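Local coordinates for putative nitrite reductase NADPH (Small subunit) oxidoreductase protein (Vibrio parahaemolyticus RIMD 2210633, PDB 3C0D) that is probably the small subunit of an NAD(P)H-dependent nitrite reductase, with a Rieske-like fold and a likely part in nitrate assimilation, at residues D14-P17 with F18-A21; F33-P36 with D37-V40. All coordinates share one frame; numbering follows the deposited sequence.

Both contacts are local turns within the Rieske-like domain, and their centres lie about 9 Å apart. Contact 1 (14-21) comes first along the chain, in the loop that leads from strand 6-11 into strand 21-25; contact 2 (33-40) is the hairpin end where strand 28-35 passes into strand 39-47. Strand 21-25 pairs antiparallel with strand 28-35, which brings the first turn alongside the hairpin end. Phe18 N approaches Tyr34 O at 2.9 Å, a probable hydrogen bond, and the Phe18 ring packs on Ile35 and Pro36. Two connections of the all-beta domain, separated along the chain by the hairpin of strands 21-25 and 28-35, are thereby held together.

Contact 1 (D14-P17 with F18-A21); sequences DLMP and FIGA
Met16, modelled as selenomethionine, and Ile19 stand side by side and point the same way from the two ends of a type II beta turn. Met16 CB is 3.9 Å from Ile19 CB, and farther out Met16 SE lies 4.1 Å from Ile19 CD1. Ile19 sends CG1 away from its own carbonyl carbon (chi1 -64°), which carries CD1 out to the selenium, while the Met16 chain bends at its last torsion. Beneath this pair Ile19 N donates to Met16 O at 3.2 Å; the bond is fairly straight, 160° at the hydrogen, but the donor sits above the carbonyl plane.

Pro17 and Phe18 fill the two corners. Phe18 has a positive phi of 67°, as the third position of a type II turn requires, an unusual demand on a residue other than glycine. Its CD2 is 4.1 Å from Pro17 CB, and the ring leans obliquely past the Pro17 carbonyl carbon.

On the inner side, buried Leu15 reaches with one branch, CD2, to Ala21 CB at 3.5 Å, where the chain enters strand 21-25. Leu15 also packs on Leu32 and Tyr34 of strand 28-35. Across the turn the grip is therefore a single backbone hydrogen bond reinforced by apolar contacts, with Leu15 among the residues that tie the loop to the sheet and the exposed Met16-Ile19 pair lining its outer side.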
ATOM      1  N   ASP A  14      -7.248  -5.658 -11.629  1.00 41.11           N
ATOM      2  CA  ASP A  14      -6.124  -6.546 -11.374  1.00 41.24           C
ATOM      3  C   ASP A  14      -6.059  -6.582  -9.842  1.00 42.03           C
ATOM      4  O   ASP A  14      -5.407  -7.443  -9.233  1.00 40.60           O
ATOM      5  CB  ASP A  14      -4.817  -5.963 -11.917  1.00 41.33           C
ATOM      6  CG  ASP A  14      -4.559  -6.332 -13.369  1.00 43.49           C
ATOM      7  OD1 ASP A  14      -4.822  -7.493 -13.754  1.00 43.89           O
ATOM      8  OD2 ASP A  14      -4.072  -5.462 -14.122  1.00 44.42           O
ATOM      9  N   LEU A  15      -6.760  -5.624  -9.238  1.00 41.89           N
ATOM     10  CA  LEU A  15      -6.813  -5.476  -7.791  1.00 43.14           C
ATOM     11  C   LEU A  15      -8.130  -5.925  -7.157  1.00 45.46           C
ATOM     12  O   LEU A  15      -9.191  -5.370  -7.455  1.00 47.05           O
ATOM     13  CB  LEU A  15      -6.595  -4.011  -7.397  1.00 41.60           C
ATOM     14  CG  LEU A  15      -5.350  -3.248  -7.837  1.00 41.38           C
ATOM     15  CD1 LEU A  15      -5.429  -1.851  -7.244  1.00 41.62           C
ATOM     16  CD2 LEU A  15      -4.090  -3.957  -7.369  1.00 40.97           C
HETATM   17  N   MSE A  16      -8.049  -6.914  -6.270  1.00 46.93           N
HETATM   18  CA  MSE A  16      -9.216  -7.401  -5.556  1.00 47.06           C
HETATM   19  C   MSE A  16      -9.434  -6.442  -4.390  1.00 45.05           C
HETATM   20  O   MSE A  16      -8.474  -5.951  -3.796  1.00 44.06           O
HETATM   21  CB  MSE A  16      -8.976  -8.803  -5.013  1.00 53.69           C
HETATM   22  CG  MSE A  16      -9.161  -9.918  -6.022  1.00 64.29           C
HETATM   23 SE   MSE A  16      -8.977 -11.671  -5.169  1.00 82.72          SE
HETATM   24  CE  MSE A  16     -10.856 -12.031  -4.781  1.00 76.25           C
ATOM     25  N   PRO A  17     -10.702  -6.158  -4.048  1.00 42.60           N
ATOM     26  CA  PRO A  17     -11.010  -5.249  -2.944  1.00 39.85           C
ATOM     27  C   PRO A  17     -10.430  -5.673  -1.606  1.00 37.56           C
ATOM     28  O   PRO A  17     -10.628  -6.799  -1.165  1.00 36.27           O
ATOM     29  CB  PRO A  17     -12.527  -5.232  -2.943  1.00 40.20           C
ATOM     30  CG  PRO A  17     -12.848  -5.388  -4.392  1.00 38.90           C
ATOM     31  CD  PRO A  17     -11.936  -6.527  -4.759  1.00 39.07           C
ATOM     32  N   PHE A  18      -9.694  -4.760  -0.982  1.00 35.72           N
ATOM     33  CA  PHE A  18      -9.093  -5.011   0.322  1.00 35.46           C
ATOM     34  C   PHE A  18      -8.002  -6.076   0.346  1.00 32.98           C
ATOM     35  O   PHE A  18      -7.576  -6.489   1.422  1.00 32.96           O
ATOM     36  CB  PHE A  18     -10.190  -5.401   1.329  1.00 36.46           C
ATOM     37  CG  PHE A  18     -11.273  -4.371   1.472  1.00 37.73           C
ATOM     38  CD1 PHE A  18     -10.985  -3.112   2.012  1.00 37.97           C
ATOM     39  CD2 PHE A  18     -12.580  -4.653   1.088  1.00 35.67           C
ATOM     40  CE1 PHE A  18     -11.982  -2.146   2.176  1.00 35.74           C
ATOM     41  CE2 PHE A  18     -13.594  -3.695   1.247  1.00 35.53           C
ATOM     42  CZ  PHE A  18     -13.287  -2.442   1.793  1.00 37.11           C
ATOM     43  N   ILE A  19      -7.549  -6.512  -0.822  1.00 29.97           N
ATOM     44  CA  ILE A  19      -6.528  -7.540  -0.897  1.00 27.91           C
ATOM     45  C   ILE A  19      -5.258  -7.083  -1.621  1.00 26.99           C
ATOM     46  O   ILE A  19      -5.280  -6.767  -2.807  1.00 25.18           O
ATOM     47  CB  ILE A  19      -7.115  -8.794  -1.556  1.00 28.59           C
ATOM     48  CG1 ILE A  19      -8.218  -9.349  -0.646  1.00 28.24           C
ATOM     49  CG2 ILE A  19      -6.027  -9.840  -1.786  1.00 26.85           C
ATOM     50  CD1 ILE A  19      -8.956 -10.550  -1.206  1.00 29.47           C
ATOM     51  N   GLY A  20      -4.149  -7.076  -0.883  1.00 27.33           N
ATOM     52  CA  GLY A  20      -2.876  -6.630  -1.420  1.00 26.92           C
ATOM     53  C   GLY A  20      -2.332  -7.328  -2.651  1.00 26.86           C
ATOM     54  O   GLY A  20      -2.314  -8.552  -2.714  1.00 27.51           O
ATOM     55  N   ALA A  21      -1.906  -6.531  -3.630  1.00 25.47           N
ATOM     56  CA  ALA A  21      -1.310  -7.015  -4.873  1.00 26.45           C
ATOM     57  C   ALA A  21       0.084  -6.408  -4.936  1.00 26.43           C
ATOM     58  O   ALA A  21       0.239  -5.199  -4.832  1.00 28.68           O
ATOM     59  CB  ALA A  21      -2.115  -6.548  -6.068  1.00 24.29           C
TER

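Contact 2 (F33-P36 with D37-V40); sequences FYIP and DSGV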
ATOM      1  N   PHE A  33      -3.288  -1.637  -2.424  1.00 30.69           N
ATOM      2  CA  PHE A  33      -4.490  -1.996  -1.691  1.00 33.06           C
ATOM      3  C   PHE A  33      -5.648  -1.149  -2.192  1.00 34.01           C
ATOM      4  O   PHE A  33      -5.707   0.057  -1.934  1.00 35.10           O
ATOM      5  CB  PHE A  33      -4.295  -1.749  -0.195  1.00 31.42           C
ATOM      6  CG  PHE A  33      -3.485  -2.802   0.499  1.00 31.91           C
ATOM      7  CD1 PHE A  33      -4.053  -4.037   0.823  1.00 33.46           C
ATOM      8  CD2 PHE A  33      -2.172  -2.535   0.907  1.00 33.94           C
ATOM      9  CE1 PHE A  33      -3.326  -5.004   1.558  1.00 32.12           C
ATOM     10  CE2 PHE A  33      -1.426  -3.490   1.644  1.00 32.22           C
ATOM     11  CZ  PHE A  33      -2.012  -4.721   1.967  1.00 32.87           C
ATOM     12  N   TYR A  34      -6.572  -1.786  -2.904  1.00 34.13           N
ATOM     13  CA  TYR A  34      -7.733  -1.085  -3.439  1.00 35.16           C
ATOM     14  C   TYR A  34      -8.880  -1.035  -2.426  1.00 34.78           C
ATOM     15  O   TYR A  34      -9.425  -2.069  -2.055  1.00 35.40           O
ATOM     16  CB  TYR A  34      -8.190  -1.773  -4.732  1.00 35.18           C
ATOM     17  CG  TYR A  34      -9.552  -1.355  -5.228  1.00 34.46           C
ATOM     18  CD1 TYR A  34      -9.907  -0.010  -5.306  1.00 33.78           C
ATOM     19  CD2 TYR A  34     -10.471  -2.305  -5.667  1.00 35.42           C
ATOM     20  CE1 TYR A  34     -11.155   0.387  -5.817  1.00 35.88           C
ATOM     21  CE2 TYR A  34     -11.720  -1.921  -6.189  1.00 36.49           C
ATOM     22  CZ  TYR A  34     -12.052  -0.571  -6.264  1.00 35.79           C
ATOM     23  OH  TYR A  34     -13.248  -0.175  -6.831  1.00 36.51           O
ATOM     24  N   ILE A  35      -9.229   0.168  -1.979  1.00 34.76           N
ATOM     25  CA  ILE A  35     -10.327   0.351  -1.029  1.00 38.11           C
ATOM     26  C   ILE A  35     -11.466   1.022  -1.789  1.00 41.16           C
ATOM     27  O   ILE A  35     -11.380   2.209  -2.103  1.00 40.26           O
ATOM     28  CB  ILE A  35      -9.939   1.288   0.144  1.00 37.34           C
ATOM     29  CG1 ILE A  35      -8.586   0.878   0.733  1.00 35.47           C
ATOM     30  CG2 ILE A  35     -10.991   1.222   1.220  1.00 34.62           C
ATOM     31  CD1 ILE A  35      -8.572  -0.537   1.305  1.00 35.06           C
ATOM     32  N   PRO A  36     -12.554   0.278  -2.087  1.00 44.57           N
ATOM     33  CA  PRO A  36     -13.710   0.817  -2.822  1.00 45.72           C
ATOM     34  C   PRO A  36     -14.100   2.266  -2.497  1.00 47.30           C
ATOM     35  O   PRO A  36     -14.153   3.117  -3.393  1.00 47.27           O
ATOM     36  CB  PRO A  36     -14.822  -0.165  -2.481  1.00 44.26           C
ATOM     37  CG  PRO A  36     -14.084  -1.461  -2.380  1.00 44.54           C
ATOM     38  CD  PRO A  36     -12.841  -1.085  -1.597  1.00 43.45           C
ATOM     39  N   ASP A  37     -14.346   2.556  -1.226  1.00 48.81           N
ATOM     40  CA  ASP A  37     -14.744   3.910  -0.841  1.00 53.37           C
ATOM     41  C   ASP A  37     -13.623   4.967  -0.958  1.00 52.95           C
ATOM     42  O   ASP A  37     -13.901   6.147  -1.190  1.00 51.89           O
ATOM     43  CB  ASP A  37     -15.290   3.917   0.601  1.00 57.08           C
ATOM     44  CG  ASP A  37     -15.818   2.551   1.051  1.00 61.13           C
ATOM     45  OD1 ASP A  37     -14.997   1.605   1.195  1.00 65.14           O
ATOM     46  OD2 ASP A  37     -17.047   2.423   1.263  1.00 60.23           O
ATOM     47  N   SER A  38     -12.369   4.532  -0.820  1.00 51.90           N
ATOM     48  CA  SER A  38     -11.206   5.424  -0.833  1.00 50.76           C
ATOM     49  C   SER A  38     -10.339   5.540  -2.087  1.00 50.25           C
ATOM     50  O   SER A  38      -9.782   6.594  -2.357  1.00 50.31           O
ATOM     51  CB  SER A  38     -10.276   5.057   0.326  1.00 50.95           C
ATOM     52  OG  SER A  38     -10.911   5.205   1.576  1.00 51.64           O
ATOM     53  N   GLY A  39     -10.193   4.459  -2.835  1.00 50.50           N
ATOM     54  CA  GLY A  39      -9.350   4.508  -4.016  1.00 49.03           C
ATOM     55  C   GLY A  39      -8.254   3.462  -3.858  1.00 48.12           C
ATOM     56  O   GLY A  39      -8.525   2.358  -3.368  1.00 48.08           O
ATOM     57  N   VAL A  40      -7.023   3.789  -4.248  1.00 44.93           N
ATOM     58  CA  VAL A  40      -5.935   2.822  -4.130  1.00 42.17           C
ATOM     59  C   VAL A  40      -4.730   3.347  -3.333  1.00 41.26           C
ATOM     60  O   VAL A  40      -4.217   4.439  -3.601  1.00 39.16           O
ATOM     61  CB  VAL A  40      -5.473   2.362  -5.530  1.00 40.57           C
ATOM     62  CG1 VAL A  40      -4.496   1.227  -5.418  1.00 40.02           C
ATOM     63  CG2 VAL A  40      -6.668   1.920  -6.349  1.00 41.55           C
TER
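A beta hairpin with a classic bulge closes strand 28-35 onto strand 39-47 in the larger antiparallel sheet of this Rieske-like domain. Ser38 and Gly39 together face Ile35, and Ile35 O receives both of their amides. Gly39 N is 2.6 Å from Ile35 O and donates almost straight, at 177°, within the carbonyl plane; the bond from Ser38 N to the same oxygen is weak and bent. In return Ile35 N gives its hydrogen to Gly39 O at 2.7 Å, so Ile35 and Gly39 form the hydrogen-bonded pair of the antiparallel strands. Gly39 has a positive phi of 121°, which with its psi makes a conformation open mainly to glycine.

Next along is the non-hydrogen-bonded pair of Tyr34 and Val40, whose side chains project from the same face of the sheet and cross at about a right angle. Tyr34 turns CG anti to its own N (chi1 167°), and this sets CD1 beside Val40 CG2. The other Val40 methyl, CG1, lies over the Phe33 carbonyl. Leu12, from the loop after strand 6-11, also packs on Tyr34.

From the opposite face Ile35 meets Ser38, with Ile35 CB 3.8 Å from Ser38 CB, and its side chain also touches Phe18 and Tyr41. Pro36 and Asp37 make the exposed bend, with Pro36 N lying above one face of the Tyr34 ring, offset toward the rim. At the edge of that ring, near its plane, CD1 of Tyr34 comes within 3.4 Å of Gly39 O.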